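Local coordinates for acyl-CoA dehydrogenase (Slackia heliotrinireducens, PDB 4RM7), which belongs to the acyl-CoA dehydrogenase family, whose members join a helical N-terminal domain, a beta middle domain and a C-terminal helical bundle, at residues A[322-327]-A[371-376]; A[247-252]-A[363-368]. All coordinates share one frame; numbering follows the deposited sequence.

Contact 1 (A[322-327]-A[371-376]); sequences MKYYVP and VMVVIA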
HETATM    1  N   MSE A 322       8.179  -0.643 -16.802  1.00 35.64           N
HETATM    2  CA  MSE A 322       7.341   0.493 -17.139  1.00 39.27           C
HETATM    3  C   MSE A 322       5.850   0.128 -17.172  1.00 40.19           C
HETATM    4  O   MSE A 322       5.043   0.763 -16.519  1.00 38.49           O
HETATM    5  CB  MSE A 322       7.775   1.057 -18.500  1.00 35.20           C
HETATM    6  CG  MSE A 322       6.920   2.185 -19.005  1.00 35.45           C
HETATM    7 SE   MSE A 322       7.037   2.319 -20.931  0.66 38.49          SE
HETATM    8  CE  MSE A 322       5.935   0.750 -21.348  1.00 33.73           C
ATOM      9  N   LYS A 323       5.480  -0.901 -17.919  1.00 45.39           N
ATOM     10  CA  LYS A 323       4.065  -1.247 -18.037  1.00 43.06           C
ATOM     11  C   LYS A 323       3.496  -1.746 -16.715  1.00 41.48           C
ATOM     12  O   LYS A 323       2.309  -1.611 -16.454  1.00 45.56           O
ATOM     13  CB  LYS A 323       3.852  -2.301 -19.133  1.00 38.03           C
ATOM     14  CG  LYS A 323       2.389  -2.573 -19.454  1.00 40.14           C
ATOM     15  CD  LYS A 323       1.652  -1.262 -19.724  1.00 42.63           C
ATOM     16  CE  LYS A 323       0.273  -1.488 -20.333  1.00 41.29           C
ATOM     17  NZ  LYS A 323      -0.603  -2.328 -19.480  1.00 39.23           N
ATOM     18  N   TYR A 324       4.342  -2.335 -15.882  1.00 39.70           N
ATOM     19  CA  TYR A 324       3.883  -2.856 -14.597  1.00 40.03           C
ATOM     20  C   TYR A 324       3.523  -1.709 -13.668  1.00 45.08           C
ATOM     21  O   TYR A 324       2.564  -1.779 -12.907  1.00 49.88           O
ATOM     22  CB  TYR A 324       4.965  -3.743 -13.950  1.00 39.43           C
ATOM     23  CG  TYR A 324       4.568  -4.361 -12.620  1.00 33.91           C
ATOM     24  CD1 TYR A 324       3.781  -5.497 -12.569  1.00 41.87           C
ATOM     25  CD2 TYR A 324       4.997  -3.812 -11.418  1.00 37.02           C
ATOM     26  CE1 TYR A 324       3.421  -6.073 -11.357  1.00 50.94           C
ATOM     27  CE2 TYR A 324       4.644  -4.384 -10.182  1.00 32.69           C
ATOM     28  CZ  TYR A 324       3.857  -5.509 -10.164  1.00 43.59           C
ATOM     29  OH  TYR A 324       3.490  -6.070  -8.955  1.00 47.85           O
ATOM     30  N   TYR A 325       4.295  -0.637 -13.748  1.00 38.08           N
ATOM     31  CA  TYR A 325       4.197   0.394 -12.753  1.00 41.58           C
ATOM     32  C   TYR A 325       3.199   1.496 -13.119  1.00 38.21           C
ATOM     33  O   TYR A 325       2.432   1.945 -12.275  1.00 44.89           O
ATOM     34  CB  TYR A 325       5.587   1.010 -12.506  1.00 35.28           C
ATOM     35  CG  TYR A 325       5.543   2.181 -11.540  1.00 32.49           C
ATOM     36  CD1 TYR A 325       5.520   1.976 -10.152  1.00 34.29           C
ATOM     37  CD2 TYR A 325       5.503   3.482 -12.008  1.00 26.01           C
ATOM     38  CE1 TYR A 325       5.468   3.052  -9.259  1.00 34.41           C
ATOM     39  CE2 TYR A 325       5.466   4.574 -11.118  1.00 33.71           C
ATOM     40  CZ  TYR A 325       5.443   4.350  -9.749  1.00 39.17           C
ATOM     41  OH  TYR A 325       5.415   5.426  -8.885  1.00 43.41           O
ATOM     42  N   VAL A 326       3.209   1.920 -14.372  1.00 35.74           N
ATOM     43  CA  VAL A 326       2.648   3.219 -14.721  1.00 42.38           C
ATOM     44  C   VAL A 326       1.119   3.302 -14.719  1.00 40.69           C
ATOM     45  O   VAL A 326       0.586   4.234 -14.133  1.00 43.68           O
ATOM     46  CB  VAL A 326       3.189   3.710 -16.098  1.00 40.58           C
ATOM     47  CG1 VAL A 326       2.456   4.994 -16.560  1.00 28.99           C
ATOM     48  CG2 VAL A 326       4.684   3.990 -15.968  1.00 38.18           C
ATOM     49  N   PRO A 327       0.413   2.353 -15.364  1.00 43.45           N
ATOM     50  CA  PRO A 327      -1.047   2.513 -15.345  1.00 36.77           C
ATOM     51  C   PRO A 327      -1.621   2.471 -13.931  1.00 40.69           C
ATOM     52  O   PRO A 327      -2.512   3.263 -13.612  1.00 39.08           O
ATOM     53  CB  PRO A 327      -1.543   1.323 -16.176  1.00 36.53           C
ATOM     54  CG  PRO A 327      -0.401   1.003 -17.091  1.00 36.16           C
ATOM     55  CD  PRO A 327       0.824   1.232 -16.236  1.00 38.95           C
ATOM     56  N   VAL A 371       0.662 -10.244 -16.531  1.00 44.59           N
ATOM     57  CA  VAL A 371       1.441 -10.671 -17.684  1.00 43.42           C
ATOM     58  C   VAL A 371       2.860 -10.047 -17.660  1.00 46.81           C
ATOM     59  O   VAL A 371       3.835 -10.683 -18.057  1.00 45.73           O
ATOM     60  CB  VAL A 371       0.682 -10.328 -19.013  1.00 47.16           C
ATOM     61  CG1 VAL A 371       1.577 -10.388 -20.216  1.00 38.72           C
ATOM     62  CG2 VAL A 371      -0.474 -11.280 -19.205  1.00 40.96           C
HETATM   63  N   MSE A 372       2.986  -8.818 -17.172  1.00 49.07           N
HETATM   64  CA  MSE A 372       4.302  -8.192 -17.055  1.00 36.60           C
HETATM   65  C   MSE A 372       5.186  -8.928 -16.043  1.00 46.89           C
HETATM   66  O   MSE A 372       6.379  -9.096 -16.275  1.00 56.30           O
HETATM   67  CB  MSE A 372       4.175  -6.717 -16.673  1.00 36.25           C
HETATM   68  CG  MSE A 372       3.436  -5.857 -17.700  1.00 38.94           C
HETATM   69 SE   MSE A 372       4.127  -5.994 -19.554  0.72 52.26          SE
HETATM   70  CE  MSE A 372       2.639  -6.954 -20.334  1.00 37.09           C
ATOM     71  N   VAL A 373       4.606  -9.390 -14.939  1.00 48.94           N
ATOM     72  CA  VAL A 373       5.354 -10.210 -13.981  1.00 42.64           C
ATOM     73  C   VAL A 373       5.932 -11.466 -14.626  1.00 43.07           C
ATOM     74  O   VAL A 373       7.075 -11.814 -14.402  1.00 41.75           O
ATOM     75  CB  VAL A 373       4.479 -10.620 -12.797  1.00 40.80           C
ATOM     76  CG1 VAL A 373       5.109 -11.775 -12.046  1.00 39.90           C
ATOM     77  CG2 VAL A 373       4.257  -9.433 -11.872  1.00 35.35           C
ATOM     78  N   VAL A 374       5.136 -12.130 -15.451  1.00 50.63           N
ATOM     79  CA  VAL A 374       5.555 -13.365 -16.104  1.00 51.88           C
ATOM     80  C   VAL A 374       6.674 -13.099 -17.129  1.00 53.29           C
ATOM     81  O   VAL A 374       7.590 -13.886 -17.281  1.00 68.74           O
ATOM     82  CB  VAL A 374       4.322 -14.064 -16.771  1.00 46.17           C
ATOM     83  CG1 VAL A 374       4.742 -15.152 -17.702  1.00 37.78           C
ATOM     84  CG2 VAL A 374       3.411 -14.636 -15.704  1.00 41.92           C
ATOM     85  N   ILE A 375       6.596 -11.971 -17.813  1.00 53.77           N
ATOM     86  CA  ILE A 375       7.612 -11.544 -18.765  1.00 52.02           C
ATOM     87  C   ILE A 375       8.908 -11.084 -18.078  1.00 53.75           C
ATOM     88  O   ILE A 375      10.009 -11.350 -18.551  1.00 64.95           O
ATOM     89  CB  ILE A 375       7.064 -10.381 -19.629  1.00 50.56           C
ATOM     90  CG1 ILE A 375       5.962 -10.878 -20.562  1.00 50.84           C
ATOM     91  CG2 ILE A 375       8.182  -9.650 -20.400  1.00 38.71           C
ATOM     92  CD1 ILE A 375       5.207  -9.724 -21.205  1.00 49.33           C
ATOM     93  N   ALA A 376       8.764 -10.385 -16.957  1.00 48.04           N
ATOM     94  CA  ALA A 376       9.887  -9.690 -16.340  1.00 48.26           C
ATOM     95  C   ALA A 376      10.781 -10.568 -15.457  1.00 53.86           C
ATOM     96  O   ALA A 376      11.999 -10.366 -15.413  1.00 48.29           O
ATOM     97  CB  ALA A 376       9.376  -8.509 -15.527  1.00 33.18           C
TER
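K323 shows two faces here: its NZ is gripped by three backbone carbonyls, O of Y362, A365 and G367, while the base of its chain lies against M372, a selenomethionine. Bends at chi2 (51°) and chi4 lead the ammonium away from helix 371-376 into this cluster of oxygens. The stem that remains meets the selenium, with K323 CB 3.7 Å from M372 SE and K323 CG 3.8 Å from it. M372 is itself folded, since chi2 of -52° turns the SE back across the lysine methylenes. Beside this pair, CB of Y324 rests 4.1 Å from M372 CB, which lies at the ring edge near its plane. One branch of V373 completes the patch: its CG2 approaches Y324 CE1 obliquely, at 3.5 Å, and the two side chains run side by side in the same direction. No hydrogen bond joins the segments; the Y324 hydroxyl bonds instead to E290 of the second subunit, and T289 of that subunit packs on V373. Segments 322-327 and 371-376 run roughly antiparallel (151°) in the C-terminal helical bundle, 9.4 Å between their axes at closest approach. Helix 234-270 flanks them, with C250 against K323 and R246 against M372, and helix 282-311 packs on Y325 and V326.

Contact 2 (A[247-252]-A[363-368]); sequences VFTCAA and QFADGT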
ATOM      1  N   VAL A 247       4.531   1.317 -24.720  1.00 37.86           N
ATOM      2  CA  VAL A 247       5.129   2.622 -24.473  1.00 38.87           C
ATOM      3  C   VAL A 247       4.096   3.729 -24.726  1.00 40.39           C
ATOM      4  O   VAL A 247       3.913   4.623 -23.898  1.00 43.68           O
ATOM      5  CB  VAL A 247       6.384   2.847 -25.325  1.00 43.56           C
ATOM      6  CG1 VAL A 247       7.026   4.167 -24.946  1.00 44.31           C
ATOM      7  CG2 VAL A 247       7.383   1.690 -25.107  1.00 41.37           C
ATOM      8  N   PHE A 248       3.400   3.630 -25.850  1.00 43.32           N
ATOM      9  CA  PHE A 248       2.325   4.546 -26.192  1.00 38.62           C
ATOM     10  C   PHE A 248       1.273   4.633 -25.105  1.00 39.66           C
ATOM     11  O   PHE A 248       0.866   5.725 -24.717  1.00 42.19           O
ATOM     12  CB  PHE A 248       1.665   4.119 -27.498  1.00 37.37           C
ATOM     13  CG  PHE A 248       2.536   4.299 -28.690  1.00 37.91           C
ATOM     14  CD1 PHE A 248       3.703   5.051 -28.596  1.00 32.51           C
ATOM     15  CD2 PHE A 248       2.202   3.716 -29.909  1.00 41.30           C
ATOM     16  CE1 PHE A 248       4.511   5.219 -29.698  1.00 37.90           C
ATOM     17  CE2 PHE A 248       3.010   3.880 -31.023  1.00 43.28           C
ATOM     18  CZ  PHE A 248       4.170   4.624 -30.922  1.00 38.75           C
ATOM     19  N   THR A 249       0.840   3.481 -24.617  1.00 37.01           N
ATOM     20  CA  THR A 249      -0.209   3.439 -23.613  1.00 35.75           C
ATOM     21  C   THR A 249       0.250   4.071 -22.306  1.00 38.93           C
ATOM     22  O   THR A 249      -0.500   4.793 -21.640  1.00 41.24           O
ATOM     23  CB  THR A 249      -0.664   2.002 -23.376  1.00 38.17           C
ATOM     24  OG1 THR A 249      -1.419   1.583 -24.506  1.00 49.11           O
ATOM     25  CG2 THR A 249      -1.543   1.908 -22.162  1.00 41.64           C
ATOM     26  N   CYS A 250       1.505   3.840 -21.958  1.00 33.38           N
ATOM     27  CA  CYS A 250       2.032   4.419 -20.735  1.00 32.53           C
ATOM     28  C   CYS A 250       2.218   5.936 -20.870  1.00 35.46           C
ATOM     29  O   CYS A 250       1.928   6.681 -19.932  1.00 43.68           O
ATOM     30  CB  CYS A 250       3.331   3.715 -20.331  1.00 27.13           C
ATOM     31  SG  CYS A 250       2.987   1.996 -19.780  1.00 45.80           S
ATOM     32  N   ALA A 251       2.654   6.395 -22.039  1.00 35.24           N
ATOM     33  CA  ALA A 251       2.729   7.826 -22.296  1.00 33.41           C
ATOM     34  C   ALA A 251       1.338   8.487 -22.183  1.00 42.16           C
ATOM     35  O   ALA A 251       1.208   9.598 -21.660  1.00 40.42           O
ATOM     36  CB  ALA A 251       3.343   8.082 -23.670  1.00 29.73           C
ATOM     37  N   ALA A 252       0.301   7.801 -22.661  1.00 44.85           N
ATOM     38  CA  ALA A 252      -1.055   8.311 -22.522  1.00 40.28           C
ATOM     39  C   ALA A 252      -1.462   8.354 -21.059  1.00 40.71           C
ATOM     40  O   ALA A 252      -2.093   9.314 -20.616  1.00 45.16           O
ATOM     41  CB  ALA A 252      -2.064   7.459 -23.339  1.00 28.10           C
ATOM     42  N   GLN A 363      -4.691  -0.481 -17.205  1.00 40.98           N
ATOM     43  CA  GLN A 363      -4.197  -1.662 -16.508  1.00 33.29           C
ATOM     44  C   GLN A 363      -4.543  -2.958 -17.235  1.00 43.17           C
ATOM     45  O   GLN A 363      -3.989  -3.997 -16.894  1.00 48.76           O
ATOM     46  CB  GLN A 363      -4.734  -1.705 -15.091  1.00 31.11           C
ATOM     47  CG  GLN A 363      -4.156  -0.621 -14.194  1.00 35.15           C
ATOM     48  CD  GLN A 363      -4.601  -0.780 -12.745  1.00 49.82           C
ATOM     49  OE1 GLN A 363      -5.230   0.109 -12.177  1.00 53.46           O
ATOM     50  NE2 GLN A 363      -4.275  -1.919 -12.145  1.00 64.38           N
ATOM     51  N   PHE A 364      -5.450  -2.893 -18.221  1.00 44.14           N
ATOM     52  CA  PHE A 364      -5.786  -4.042 -19.094  1.00 49.11           C
ATOM     53  C   PHE A 364      -5.187  -3.968 -20.488  1.00 44.01           C
ATOM     54  O   PHE A 364      -4.974  -4.989 -21.137  1.00 52.10           O
ATOM     55  CB  PHE A 364      -7.294  -4.190 -19.285  1.00 38.75           C
ATOM     56  CG  PHE A 364      -8.032  -4.400 -18.026  1.00 49.82           C
ATOM     57  CD1 PHE A 364      -7.985  -5.617 -17.385  1.00 56.87           C
ATOM     58  CD2 PHE A 364      -8.784  -3.384 -17.477  1.00 46.61           C
ATOM     59  CE1 PHE A 364      -8.680  -5.814 -16.220  1.00 59.90           C
ATOM     60  CE2 PHE A 364      -9.475  -3.581 -16.313  1.00 45.39           C
ATOM     61  CZ  PHE A 364      -9.425  -4.790 -15.683  1.00 48.47           C
ATOM     62  N   ALA A 365      -4.956  -2.755 -20.960  1.00 41.57           N
ATOM     63  CA  ALA A 365      -4.518  -2.556 -22.332  1.00 42.59           C
ATOM     64  C   ALA A 365      -3.086  -3.012 -22.500  1.00 46.61           C
ATOM     65  O   ALA A 365      -2.246  -2.749 -21.640  1.00 53.22           O
ATOM     66  CB  ALA A 365      -4.644  -1.087 -22.729  1.00 39.77           C
ATOM     67  N   ASP A 366      -2.820  -3.678 -23.615  1.00 50.56           N
ATOM     68  CA  ASP A 366      -1.471  -4.024 -24.004  1.00 54.72           C
ATOM     69  C   ASP A 366      -0.815  -4.859 -22.940  1.00 54.38           C
ATOM     70  O   ASP A 366       0.347  -4.639 -22.604  1.00 59.55           O
ATOM     71  CB  ASP A 366      -0.639  -2.764 -24.262  1.00 62.35           C
ATOM     72  CG  ASP A 366      -1.284  -1.840 -25.264  1.00 69.75           C
ATOM     73  OD1 ASP A 366      -1.152  -2.079 -26.492  1.00 73.99           O
ATOM     74  OD2 ASP A 366      -1.926  -0.872 -24.814  1.00 76.06           O
ATOM     75  N   GLY A 367      -1.561  -5.800 -22.386  1.00 49.41           N
ATOM     76  CA  GLY A 367      -0.969  -6.721 -21.436  1.00 48.81           C
ATOM     77  C   GLY A 367      -1.145  -6.233 -20.024  1.00 50.65           C
ATOM     78  O   GLY A 367      -0.853  -5.084 -19.714  1.00 57.35           O
ATOM     79  N   THR A 368      -1.627  -7.120 -19.166  1.00 50.87           N
ATOM     80  CA  THR A 368      -1.894  -6.784 -17.779  1.00 43.28           C
ATOM     81  C   THR A 368      -0.647  -6.780 -16.902  1.00 48.74           C
ATOM     82  O   THR A 368       0.439  -7.189 -17.325  1.00 53.27           O
ATOM     83  CB  THR A 368      -2.879  -7.765 -17.181  1.00 45.19           C
ATOM     84  OG1 THR A 368      -2.246  -9.049 -17.069  1.00 52.19           O
ATOM     85  CG2 THR A 368      -4.073  -7.881 -18.081  1.00 51.01           C
TER
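T249 and D366 provide the one polar link between the segments 247-252 and 363-368: T249 OG1 donates to D366 OD2 at 2.5 Å. The two side chains extend to meet each other, and the hydroxyl sits above the carboxylate plane, 45° off it. Held beside the backbone N (chi1 -73°), OG1 also lies within bonding distance of G245 O, one turn back in the helix, so the two acceptors would share or compete for its one hydrogen. A second bond to the loop comes from R246, just before 247-252, whose NE bonds to D366 O. The apolar contact is slight, T249 CG2 lying 4.3 Å from A365 CB. Backbone shape places these partners. F364 to G367 form a type II beta turn in which A365 and D366 occupy the central positions, and both CB atoms point toward the helix. At G367, which ends the turn, a side chain would run into the carbonyl O of D366, a conformation suited to glycine. T368 is the N-cap of the next helix, its OG1 accepting from V371 N. The turn thus bridges helix 351-362 and helix 369-386 along one side of helix 234-270. Y362 packs on T249 and A252, while F248 is directed to helices 70-84 and 90-103.

In the fold
From the N terminus, the chain first lays down 247-252 on helix 234-270, then 322-327 on helix 316-341, then the 363-368 loop that closes contact 2, and finally 371-376, which closes contact 1. The segments alternate, so the two closures cross: contact 2 spans a mostly helical excursion of 110 residues without a strand, contact 1 a shorter one of 43. Their centres lie about 10 Å apart, and they meet directly where K323 of contact 1 reaches the loop of contact 2 and where M322 packs on C250. Together they tie helices 234-270, 316-341 and 369-386 and the connecting loop into one C-terminal bundle.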